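Local structure of cytosolic IMP-GMP specific 5'-nucleotidase (Legionella pneumophila subsp. pneumophila, 4OHF) at residues D67-L72 with E407-A412; P248-D253 with C316-A321; D303-D308 with A420-R425. The protein probably hydrolyses nucleoside monophosphates such as IMP and GMP, as a magnesium-binding cytosolic 5'-nucleotidase of the HAD superfamily that is under allosteric regulation. One frame throughout, in Å; residues are numbered along the deposited sequence.

How the contacts relate
Contact 1 opens first, at 67-72, in the loop leading from helix 33-51 to the five-stranded antiparallel sheet, and closes only at 407-412, beyond the long helices 338-367 and 374-399. Inside that loop lies contact 2, which brings helix 249-252 against 316-321 at the start of strand 319-323 of the mixed sheet. Contact 3 starts at 303-308, within the span of contact 2, and ends at 420-425, past the close of contact 1, so it crosses both. It also touches both: Arg70 NH2 reaches the carbonyl of Asp303, Phe410 lies against helix 418-426, and Tyr306 packs on Pro248 and Phe251. Contacts 1 and 2 do not touch.

Contact 1: D67-L72 with E407-A412; sequences DAIRGL and ERVFRA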
loop_
_atom_site.group_PDB
_atom_site.type_symbol
_atom_site.label_atom_id
_atom_site.label_comp_id
_atom_site.label_asym_id
_atom_site.label_seq_id
_atom_site.Cartn_x
_atom_site.Cartn_y
_atom_site.Cartn_z
ATOM N N ASP B 67 -19.161 4.154 -31.210
ATOM C CA ASP B 67 -18.759 2.812 -30.777
ATOM C C ASP B 67 -18.483 2.740 -29.282
ATOM O O ASP B 67 -18.444 1.653 -28.687
ATOM C CB ASP B 67 -17.525 2.325 -31.543
ATOM C CG ASP B 67 -17.868 1.812 -32.928
ATOM O OD1 ASP B 67 -18.982 1.260 -33.081
ATOM O OD2 ASP B 67 -17.026 1.950 -33.852
ATOM N N ALA B 68 -18.281 3.900 -28.675
ATOM C CA ALA B 68 -18.033 3.972 -27.245
ATOM C C ALA B 68 -18.731 5.187 -26.621
ATOM O O ALA B 68 -19.223 6.081 -27.318
ATOM C CB ALA B 68 -16.533 4.014 -26.970
ATOM N N ILE B 69 -18.777 5.204 -25.297
ATOM C CA ILE B 69 -19.416 6.281 -24.572
ATOM C C ILE B 69 -18.510 6.726 -23.429
ATOM O O ILE B 69 -17.556 6.025 -23.091
ATOM C CB ILE B 69 -20.794 5.803 -24.083
ATOM C CG1 ILE B 69 -21.834 6.800 -24.557
ATOM C CG2 ILE B 69 -20.824 5.566 -22.573
ATOM C CD1 ILE B 69 -23.226 6.450 -24.121
ATOM N N ARG B 70 -18.775 7.893 -22.843
ATOM C CA ARG B 70 -17.933 8.371 -21.753
ATOM C C ARG B 70 -18.174 7.589 -20.466
ATOM O O ARG B 70 -19.274 7.101 -20.236
ATOM C CB ARG B 70 -18.182 9.859 -21.512
ATOM C CG ARG B 70 -17.322 10.477 -20.395
ATOM C CD ARG B 70 -17.577 11.962 -20.278
ATOM N NE ARG B 70 -16.707 12.607 -19.310
ATOM C CZ ARG B 70 -16.661 13.924 -19.115
ATOM N NH1 ARG B 70 -17.436 14.734 -19.826
ATOM N NH2 ARG B 70 -15.844 14.435 -18.202
ATOM N N GLY B 71 -17.133 7.464 -19.643
ATOM C CA GLY B 71 -17.252 6.773 -18.368
ATOM C C GLY B 71 -16.854 5.307 -18.317
ATOM O O GLY B 71 -16.787 4.728 -17.241
ATOM N N LEU B 72 -16.568 4.707 -19.468
ATOM C CA LEU B 72 -16.203 3.298 -19.517
ATOM C C LEU B 72 -14.868 3.000 -18.850
ATOM O O LEU B 72 -14.018 3.881 -18.707
ATOM C CB LEU B 72 -16.180 2.803 -20.963
ATOM C CG LEU B 72 -17.478 3.027 -21.738
ATOM C CD1 LEU B 72 -17.404 2.299 -23.080
ATOM C CD2 LEU B 72 -18.677 2.545 -20.908
ATOM N N GLU B 407 -25.808 2.361 -23.594
ATOM C CA GLU B 407 -26.886 2.995 -22.858
ATOM C C GLU B 407 -26.402 4.364 -22.366
ATOM O O GLU B 407 -25.499 4.940 -22.964
ATOM C CB GLU B 407 -27.329 2.082 -21.704
ATOM C CG GLU B 407 -28.226 0.930 -22.163
ATOM C CD GLU B 407 -28.078 -0.349 -21.331
ATOM O OE1 GLU B 407 -28.871 -1.299 -21.546
ATOM O OE2 GLU B 407 -27.168 -0.417 -20.466
ATOM N N ARG B 408 -26.989 4.866 -21.284
ATOM C CA ARG B 408 -26.645 6.186 -20.743
ATOM C C ARG B 408 -25.310 6.339 -20.043
ATOM O O ARG B 408 -24.773 5.396 -19.455
ATOM C CB ARG B 408 -27.732 6.655 -19.780
ATOM C CG ARG B 408 -28.914 7.279 -20.470
ATOM C CD ARG B 408 -30.054 7.529 -19.517
ATOM N NE ARG B 408 -30.952 6.388 -19.482
ATOM C CZ ARG B 408 -32.076 6.364 -18.779
ATOM N NH1 ARG B 408 -32.418 7.427 -18.057
ATOM N NH2 ARG B 408 -32.859 5.291 -18.806
ATOM N N VAL B 409 -24.788 7.557 -20.102
ATOM C CA VAL B 409 -23.525 7.881 -19.465
ATOM C C VAL B 409 -23.682 7.883 -17.950
ATOM O O VAL B 409 -22.812 7.382 -17.244
ATOM C CB VAL B 409 -23.019 9.280 -19.906
ATOM C CG1 VAL B 409 -21.892 9.742 -19.016
ATOM C CG2 VAL B 409 -22.556 9.231 -21.351
ATOM N N PHE B 410 -24.795 8.431 -17.457
ATOM C CA PHE B 410 -25.024 8.538 -16.016
ATOM C C PHE B 410 -25.738 7.370 -15.342
ATOM O O PHE B 410 -25.776 7.288 -14.113
ATOM C CB PHE B 410 -25.771 9.843 -15.703
ATOM C CG PHE B 410 -24.952 11.096 -15.943
ATOM C CD1 PHE B 410 -24.237 11.692 -14.899
ATOM C CD2 PHE B 410 -24.897 11.686 -17.208
ATOM C CE1 PHE B 410 -23.495 12.841 -15.111
ATOM C CE2 PHE B 410 -24.152 12.841 -17.425
ATOM C CZ PHE B 410 -23.450 13.420 -16.380
ATOM N N ARG B 411 -26.294 6.457 -16.124
ATOM C CA ARG B 411 -27.007 5.323 -15.534
ATOM C C ARG B 411 -26.396 3.985 -15.899
ATOM O O ARG B 411 -25.998 3.776 -17.037
ATOM C CB ARG B 411 -28.485 5.340 -15.959
ATOM C CG ARG B 411 -29.300 6.501 -15.402
ATOM C CD ARG B 411 -29.475 6.418 -13.885
ATOM N NE ARG B 411 -28.856 7.557 -13.197
ATOM C CZ ARG B 411 -29.370 8.787 -13.129
ATOM N NH1 ARG B 411 -30.535 9.058 -13.711
ATOM N NH2 ARG B 411 -28.723 9.749 -12.467
ATOM N N ALA B 412 -26.303 3.101 -14.907
ATOM C CA ALA B 412 -25.776 1.746 -15.081
ATOM C C ALA B 412 -26.914 0.821 -14.651
ATOM O O ALA B 412 -26.866 0.177 -13.602
ATOM C CB ALA B 412 -24.568 1.531 -14.203
#
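The flat groups met across this contact are peptide carbonyls, not rings: Val409 CG1 lies 3.9 Å from Arg70 O, and the end of Ile69 is modelled doubtfully close to the Glu407 carbonyl. Beside them the two branched side chains cross obliquely, Ile69 CD1 being 4.0 Å from Val409 CG2. Val409 uses both methyls because CG1 stands anti to its backbone N (chi1 167°), on the Arg70 carbonyl, while CG2 swings over to the isoleucine. No hydrogen bond joins the segments. Ile69 to Leu72 form a type II beta turn with Arg70 and Gly71 at its corners, and the turn feeds strand 73-75 of the five-stranded antiparallel sheet. On the other side, 407-412 follows the loop after helix 374-399 and leads into the small hairpin of strands 411-412 and 415-416. Val409 has further partners: its N is bonded to Glu330, its O to Ser417, and its side chain touches Phe419. Of the Arg70 side chain, CB is the part near the valine, 4.4 Å from Val409 CG2; beyond that the chain runs fully extended away from 407-412. The guanidinium ends in salt bridges to Glu326 and Asp125 and a hydrogen bond from NH2 to the carbonyl of Asp303, which probably helps to position the Asp303 backbone beside the metal site. Glu407, whose CB points the other way, pairs with Arg91.

Contact 2: P248-D253 with C316-A321; sequences PRFFYD and CNWRTA. With PO4 (phosphate ion), chain I.
Where the short helix 249-252 backs onto the mixed sheet of the HAD-type core, Phe250 and Phe251 close on Trp318, just ahead of strand 319-323. Phe251 and Trp318 make an offset edge-to-face pair: the phenyl edge points toward the six-membered ring of the indole, the planes stand at 84°, and Phe251 CE2 is 3.8 Å from Trp318 CZ3. Phe250 meets the far corner of the indole, its CE2 lying 3.8 Å from Trp318 CH2, with that carbon at the edge of the Phe250 ring. Cys316 joins the group. With SG anti to the backbone N (chi1 -168°), its sulfur sits 4.0 Å from Phe251 CD2, an oblique sulfur-aromatic contact, and above one face of the Trp318 ring, offset toward its rim. Leu208 of strand 204-208 touches all three aromatic residues, while the indole NE1 is satisfied by Thr288. Further along the strand the chemistry turns polar. Arg319, its chain bent, grips a phosphate ion, probably from the crystallisation liquor: NE bonds to O1 and NH2 to O3, each at 2.8 Å, and Thr320 N also bonds to O1, at 2.9 Å. Lys313, Arg10 and, on the second subunit, Tyr113 hold the same ion.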
loop_
_atom_site.group_PDB
_atom_site.type_symbol
_atom_site.label_atom_id
_atom_site.label_comp_id
_atom_site.label_asym_id
_atom_site.label_seq_id
_atom_site.Cartn_x
_atom_site.Cartn_y
_atom_site.Cartn_z
ATOM N N PRO B 248 -3.096 16.971 -12.543
ATOM C CA PRO B 248 -3.642 17.352 -11.244
ATOM C C PRO B 248 -2.601 17.783 -10.221
ATOM O O PRO B 248 -2.934 18.443 -9.225
ATOM C CB PRO B 248 -4.367 16.089 -10.805
ATOM C CG PRO B 248 -3.457 15.020 -11.333
ATOM C CD PRO B 248 -3.143 15.513 -12.731
ATOM N N ARG B 249 -1.346 17.411 -10.454
ATOM C CA ARG B 249 -0.282 17.742 -9.511
ATOM C C ARG B 249 -0.260 19.201 -9.097
ATOM O O ARG B 249 0.175 19.520 -7.988
ATOM C CB ARG B 249 1.085 17.309 -10.054
ATOM C CG ARG B 249 1.341 15.822 -9.877
ATOM C CD ARG B 249 2.802 15.457 -10.065
ATOM N NE ARG B 249 3.206 15.541 -11.456
ATOM C CZ ARG B 249 4.370 15.107 -11.924
ATOM N NH1 ARG B 249 4.639 15.228 -13.223
ATOM N NH2 ARG B 249 5.260 14.556 -11.104
ATOM N N PHE B 250 -0.724 20.095 -9.963
ATOM C CA PHE B 250 -0.758 21.503 -9.591
ATOM C C PHE B 250 -1.559 21.680 -8.288
ATOM O O PHE B 250 -1.219 22.495 -7.433
ATOM C CB PHE B 250 -1.432 22.343 -10.668
ATOM C CG PHE B 250 -1.695 23.775 -10.248
ATOM C CD1 PHE B 250 -0.800 24.799 -10.585
ATOM C CD2 PHE B 250 -2.822 24.098 -9.496
ATOM C CE1 PHE B 250 -1.026 26.119 -10.181
ATOM C CE2 PHE B 250 -3.055 25.403 -9.088
ATOM C CZ PHE B 250 -2.148 26.421 -9.433
ATOM N N PHE B 251 -2.640 20.921 -8.160
ATOM C CA PHE B 251 -3.507 20.999 -7.001
ATOM C C PHE B 251 -2.917 20.449 -5.705
ATOM O O PHE B 251 -3.120 21.028 -4.649
ATOM C CB PHE B 251 -4.824 20.272 -7.293
ATOM C CG PHE B 251 -5.608 20.874 -8.411
ATOM C CD1 PHE B 251 -5.749 20.205 -9.623
ATOM C CD2 PHE B 251 -6.199 22.121 -8.262
ATOM C CE1 PHE B 251 -6.467 20.772 -10.671
ATOM C CE2 PHE B 251 -6.915 22.699 -9.298
ATOM C CZ PHE B 251 -7.052 22.021 -10.509
ATOM N N TYR B 252 -2.179 19.346 -5.777
ATOM C CA TYR B 252 -1.643 18.752 -4.556
ATOM C C TYR B 252 -0.131 18.694 -4.401
ATOM O O TYR B 252 0.366 18.466 -3.295
ATOM C CB TYR B 252 -2.210 17.335 -4.376
ATOM C CG TYR B 252 -1.915 16.399 -5.528
ATOM C CD1 TYR B 252 -2.917 16.041 -6.438
ATOM C CD2 TYR B 252 -0.646 15.856 -5.698
ATOM C CE1 TYR B 252 -2.661 15.160 -7.485
ATOM C CE2 TYR B 252 -0.374 14.969 -6.749
ATOM C CZ TYR B 252 -1.392 14.629 -7.636
ATOM O OH TYR B 252 -1.139 13.763 -8.670
ATOM N N ASP B 253 0.605 18.884 -5.488
ATOM C CA ASP B 253 2.057 18.832 -5.413
ATOM C C ASP B 253 2.644 20.177 -4.984
ATOM O O ASP B 253 1.916 21.047 -4.508
ATOM C CB ASP B 253 2.619 18.394 -6.756
ATOM C CG ASP B 253 3.848 17.533 -6.607
ATOM O OD1 ASP B 253 3.976 16.516 -7.337
ATOM O OD2 ASP B 253 4.690 17.885 -5.748
ATOM N N CYS B 316 -6.205 19.717 -1.427
ATOM C CA CYS B 316 -6.444 21.002 -2.051
ATOM C C CYS B 316 -7.326 21.906 -1.204
ATOM O O CYS B 316 -6.825 22.830 -0.557
ATOM C CB CYS B 316 -7.057 20.822 -3.432
ATOM S SG CYS B 316 -7.057 22.344 -4.387
ATOM N N ASN B 317 -8.626 21.638 -1.228
ATOM C CA ASN B 317 -9.646 22.376 -0.471
ATOM C C ASN B 317 -10.361 23.494 -1.233
ATOM O O ASN B 317 -11.149 24.253 -0.659
ATOM C CB ASN B 317 -9.113 22.877 0.896
ATOM C CG ASN B 317 -8.542 24.286 0.849
ATOM O OD1 ASN B 317 -8.293 24.892 1.892
ATOM N ND2 ASN B 317 -8.320 24.811 -0.349
ATOM N N TRP B 318 -10.090 23.568 -2.534
ATOM C CA TRP B 318 -10.745 24.528 -3.426
ATOM C C TRP B 318 -12.094 23.910 -3.799
ATOM O O TRP B 318 -12.230 22.687 -3.848
ATOM C CB TRP B 318 -9.971 24.670 -4.740
ATOM C CG TRP B 318 -8.760 25.541 -4.745
ATOM C CD1 TRP B 318 -8.129 26.104 -3.671
ATOM C CD2 TRP B 318 -8.024 25.946 -5.904
ATOM N NE1 TRP B 318 -7.045 26.834 -4.095
ATOM C CE2 TRP B 318 -6.959 26.754 -5.462
ATOM C CE3 TRP B 318 -8.167 25.701 -7.275
ATOM C CZ2 TRP B 318 -6.035 27.323 -6.343
ATOM C CZ3 TRP B 318 -7.250 26.265 -8.150
ATOM C CH2 TRP B 318 -6.196 27.068 -7.679
ATOM N N ARG B 319 -13.086 24.740 -4.080
ATOM C CA ARG B 319 -14.357 24.191 -4.507
ATOM C C ARG B 319 -14.153 23.775 -5.964
ATOM O O ARG B 319 -13.565 24.518 -6.756
ATOM C CB ARG B 319 -15.462 25.241 -4.401
ATOM C CG ARG B 319 -15.619 25.810 -2.995
ATOM C CD ARG B 319 -15.704 24.709 -1.967
ATOM N NE ARG B 319 -16.843 23.835 -2.220
ATOM C CZ ARG B 319 -18.109 24.166 -1.993
ATOM N NH1 ARG B 319 -18.398 25.362 -1.496
ATOM N NH2 ARG B 319 -19.086 23.304 -2.278
ATOM N N THR B 320 -14.613 22.580 -6.320
ATOM C CA THR B 320 -14.475 22.110 -7.693
ATOM C C THR B 320 -15.829 21.907 -8.384
ATOM O O THR B 320 -16.754 21.321 -7.823
ATOM C CB THR B 320 -13.679 20.796 -7.753
ATOM O OG1 THR B 320 -14.284 19.838 -6.886
ATOM C CG2 THR B 320 -12.252 21.013 -7.313
ATOM N N ALA B 321 -15.936 22.413 -9.607
ATOM C CA ALA B 321 -17.151 22.282 -10.395
ATOM C C ALA B 321 -16.771 21.588 -11.695
ATOM O O ALA B 321 -15.605 21.519 -12.061
ATOM C CB ALA B 321 -17.743 23.645 -10.679
HETATM P P PO4 I . -16.761 20.579 -3.533
HETATM O O1 PO4 I . -16.373 21.855 -4.183
HETATM O O2 PO4 I . -17.024 19.553 -4.572
HETATM O O3 PO4 I . -17.986 20.789 -2.725
HETATM O O4 PO4 I . -15.667 20.112 -2.648
#

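Contact 3: D303-D308 with A420-R425; sequences DHIYGD and AYQVDR. With MG (magnesium ion), chain J; 5GP (guanosine-5'-monophosphate), chain E.
Van der Waals contact alone joins the segments: Ile305 CG2 lies 3.7 Å from Gln422 NE2, the two side chains crossing at a slant. Gln422 reaches there on a chain extended beyond CG, and Gly307 O, at 4.4 Å from Gln422 NE2, is too far for a hydrogen bond. Among polar contacts, His304 ND1 donates to Asp303 OD2 over 2.8 Å at 172°, in the imidazole plane and onto the anti lone pair of the carboxylate. The other oxygen, Asp303 OD1, binds magnesium at 2.2 Å together with Asp23, the carbonyl of Asp25 and a water; Thr27 OG1 is hydrogen-bonded to Asp303 OD1. The helix also meets the nucleotide: GMP C8 lies over one face of the Tyr421 ring, offset toward the rim, and Tyr421 OH is 3.4 Å from the ribose C2'. Arg86 and Tyr87 of the second subunit complete this pocket. The GMP lies far from the magnesium, consistent with a regulatory rather than a catalytic site. Asp308 N-caps helix 309-315, whose Ile309 touches Gln422, while Ile305 and Val423 both rest on Leu322, so helix 418-426 packs against both helix 309-315 and strand 319-323.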
loop_
_atom_site.group_PDB
_atom_site.type_symbol
_atom_site.label_atom_id
_atom_site.label_comp_id
_atom_site.label_asym_id
_atom_site.label_seq_id
_atom_site.Cartn_x
_atom_site.Cartn_y
_atom_site.Cartn_z
ATOM N N ASP B 303 -13.254 20.014 -17.064
ATOM C CA ASP B 303 -14.097 19.222 -17.953
ATOM C C ASP B 303 -13.957 17.721 -17.749
ATOM O O ASP B 303 -14.773 16.951 -18.237
ATOM C CB ASP B 303 -13.803 19.561 -19.413
ATOM C CG ASP B 303 -12.326 19.681 -19.689
ATOM O OD1 ASP B 303 -11.784 20.787 -19.537
ATOM O OD2 ASP B 303 -11.698 18.673 -20.040
ATOM N N HIS B 304 -12.921 17.297 -17.034
ATOM C CA HIS B 304 -12.740 15.871 -16.763
ATOM C C HIS B 304 -12.153 15.624 -15.378
ATOM O O HIS B 304 -11.377 16.432 -14.896
ATOM C CB HIS B 304 -11.871 15.213 -17.858
ATOM C CG HIS B 304 -12.586 15.050 -19.172
ATOM N ND1 HIS B 304 -12.709 16.075 -20.089
ATOM C CD2 HIS B 304 -13.277 14.002 -19.688
ATOM C CE1 HIS B 304 -13.445 15.667 -21.109
ATOM N NE2 HIS B 304 -13.803 14.414 -20.889
ATOM N N ILE B 305 -12.536 14.515 -14.741
ATOM C CA ILE B 305 -12.044 14.192 -13.400
ATOM C C ILE B 305 -10.588 13.789 -13.402
ATOM O O ILE B 305 -10.202 12.846 -14.088
ATOM C CB ILE B 305 -12.844 13.045 -12.743
ATOM C CG1 ILE B 305 -14.213 13.543 -12.286
ATOM C CG2 ILE B 305 -12.099 12.519 -11.527
ATOM C CD1 ILE B 305 -15.111 13.939 -13.399
ATOM N N TYR B 306 -9.786 14.498 -12.612
ATOM C CA TYR B 306 -8.343 14.235 -12.505
ATOM C C TYR B 306 -7.993 12.960 -11.739
ATOM O O TYR B 306 -7.491 13.018 -10.613
ATOM C CB TYR B 306 -7.637 15.431 -11.843
ATOM C CG TYR B 306 -7.535 16.633 -12.749
ATOM C CD1 TYR B 306 -6.646 16.636 -13.821
ATOM C CD2 TYR B 306 -8.384 17.732 -12.589
ATOM C CE1 TYR B 306 -6.605 17.693 -14.721
ATOM C CE2 TYR B 306 -8.354 18.802 -13.492
ATOM C CZ TYR B 306 -7.458 18.767 -14.557
ATOM O OH TYR B 306 -7.421 19.780 -15.485
ATOM N N GLY B 307 -8.251 11.813 -12.353
ATOM C CA GLY B 307 -7.935 10.559 -11.706
ATOM C C GLY B 307 -8.507 10.416 -10.311
ATOM O O GLY B 307 -9.729 10.424 -10.137
ATOM N N ASP B 308 -7.629 10.299 -9.312
ATOM C CA ASP B 308 -8.060 10.118 -7.924
ATOM C C ASP B 308 -8.683 11.348 -7.276
ATOM O O ASP B 308 -7.998 12.325 -6.969
ATOM C CB ASP B 308 -6.894 9.633 -7.064
ATOM C CG ASP B 308 -7.312 9.341 -5.633
ATOM O OD1 ASP B 308 -8.306 8.604 -5.440
ATOM O OD2 ASP B 308 -6.649 9.842 -4.699
ATOM N N ALA B 420 -21.177 8.466 -12.960
ATOM C CA ALA B 420 -22.109 9.332 -12.250
ATOM C C ALA B 420 -21.568 9.593 -10.844
ATOM O O ALA B 420 -21.586 10.723 -10.365
ATOM C CB ALA B 420 -23.480 8.683 -12.170
ATOM N N TYR B 421 -21.083 8.541 -10.194
ATOM C CA TYR B 421 -20.520 8.664 -8.855
ATOM C C TYR B 421 -19.352 9.651 -8.859
ATOM O O TYR B 421 -19.263 10.524 -7.996
ATOM C CB TYR B 421 -20.055 7.288 -8.324
ATOM C CG TYR B 421 -18.765 7.355 -7.519
ATOM C CD1 TYR B 421 -17.536 7.006 -8.091
ATOM C CD2 TYR B 421 -18.757 7.873 -6.216
ATOM C CE1 TYR B 421 -16.329 7.180 -7.393
ATOM C CE2 TYR B 421 -17.557 8.051 -5.508
ATOM C CZ TYR B 421 -16.353 7.707 -6.099
ATOM O OH TYR B 421 -15.185 7.914 -5.396
ATOM N N GLN B 422 -18.453 9.502 -9.827
ATOM C CA GLN B 422 -17.296 10.382 -9.935
ATOM C C GLN B 422 -17.734 11.832 -10.029
ATOM O O GLN B 422 -17.218 12.700 -9.316
ATOM C CB GLN B 422 -16.465 10.031 -11.162
ATOM C CG GLN B 422 -15.585 8.814 -11.015
ATOM C CD GLN B 422 -14.677 8.645 -12.226
ATOM O OE1 GLN B 422 -15.101 8.146 -13.276
ATOM N NE2 GLN B 422 -13.426 9.091 -12.098
ATOM N N VAL B 423 -18.677 12.097 -10.929
ATOM C CA VAL B 423 -19.189 13.454 -11.087
ATOM C C VAL B 423 -19.743 13.951 -9.748
ATOM O O VAL B 423 -19.444 15.057 -9.307
ATOM C CB VAL B 423 -20.300 13.511 -12.159
ATOM C CG1 VAL B 423 -21.078 14.808 -12.049
ATOM C CG2 VAL B 423 -19.675 13.413 -13.531
ATOM N N ASP B 424 -20.542 13.112 -9.101
ATOM C CA ASP B 424 -21.123 13.478 -7.830
ATOM C C ASP B 424 -20.076 13.744 -6.746
ATOM O O ASP B 424 -20.247 14.652 -5.938
ATOM C CB ASP B 424 -22.079 12.378 -7.359
ATOM C CG ASP B 424 -22.867 12.779 -6.121
ATOM O OD1 ASP B 424 -23.468 13.875 -6.135
ATOM O OD2 ASP B 424 -22.890 12.009 -5.135
ATOM N N ARG B 425 -18.995 12.967 -6.722
ATOM C CA ARG B 425 -17.979 13.133 -5.685
ATOM C C ARG B 425 -17.016 14.290 -5.935
ATOM O O ARG B 425 -16.511 14.909 -4.997
ATOM C CB ARG B 425 -17.178 11.842 -5.512
ATOM C CG ARG B 425 -16.265 11.838 -4.290
ATOM C CD ARG B 425 -15.184 10.778 -4.409
ATOM N NE ARG B 425 -14.830 10.162 -3.125
ATOM C CZ ARG B 425 -14.453 10.834 -2.041
ATOM N NH1 ARG B 425 -14.377 12.171 -2.062
ATOM N NH2 ARG B 425 -14.134 10.163 -0.942
HETATM MG MG MG J . -9.663 20.951 -20.133
HETATM P P 5GP E . -13.466 3.322 1.116
HETATM O O1P 5GP E . -12.352 4.102 1.731
HETATM O O2P 5GP E . -14.788 4.046 1.226
HETATM O O3P 5GP E . -13.596 1.924 1.709
HETATM O "O5'" 5GP E . -13.132 3.059 -0.436
HETATM C "C5'" 5GP E . -12.930 4.139 -1.351
HETATM C "C4'" 5GP E . -13.822 3.995 -2.581
HETATM O "O4'" 5GP E . -15.231 3.882 -2.355
HETATM C "C3'" 5GP E . -13.719 5.118 -3.634
HETATM O "O3'" 5GP E . -12.386 5.274 -4.219
HETATM C "C2'" 5GP E . -14.784 4.665 -4.610
HETATM O "O2'" 5GP E . -14.174 3.829 -5.662
HETATM C "C1'" 5GP E . -15.810 3.917 -3.704
HETATM N N9 5GP E . -17.181 4.594 -3.657
HETATM C C8 5GP E . -18.208 4.467 -4.519
HETATM N N7 5GP E . -19.272 5.229 -4.140
HETATM C C5 5GP E . -18.894 5.855 -2.992
HETATM C C6 5GP E . -19.514 6.766 -2.096
HETATM O O6 5GP E . -20.686 7.156 -2.320
HETATM N N1 5GP E . -18.816 7.215 -0.986
HETATM C C2 5GP E . -17.549 6.808 -0.726
HETATM N N2 5GP E . -16.892 7.263 0.369
HETATM N N3 5GP E . -16.914 5.920 -1.583
HETATM C C4 5GP E . -17.575 5.446 -2.696
HETATM O O HOH W 1 -8.454 19.263 -20.281
#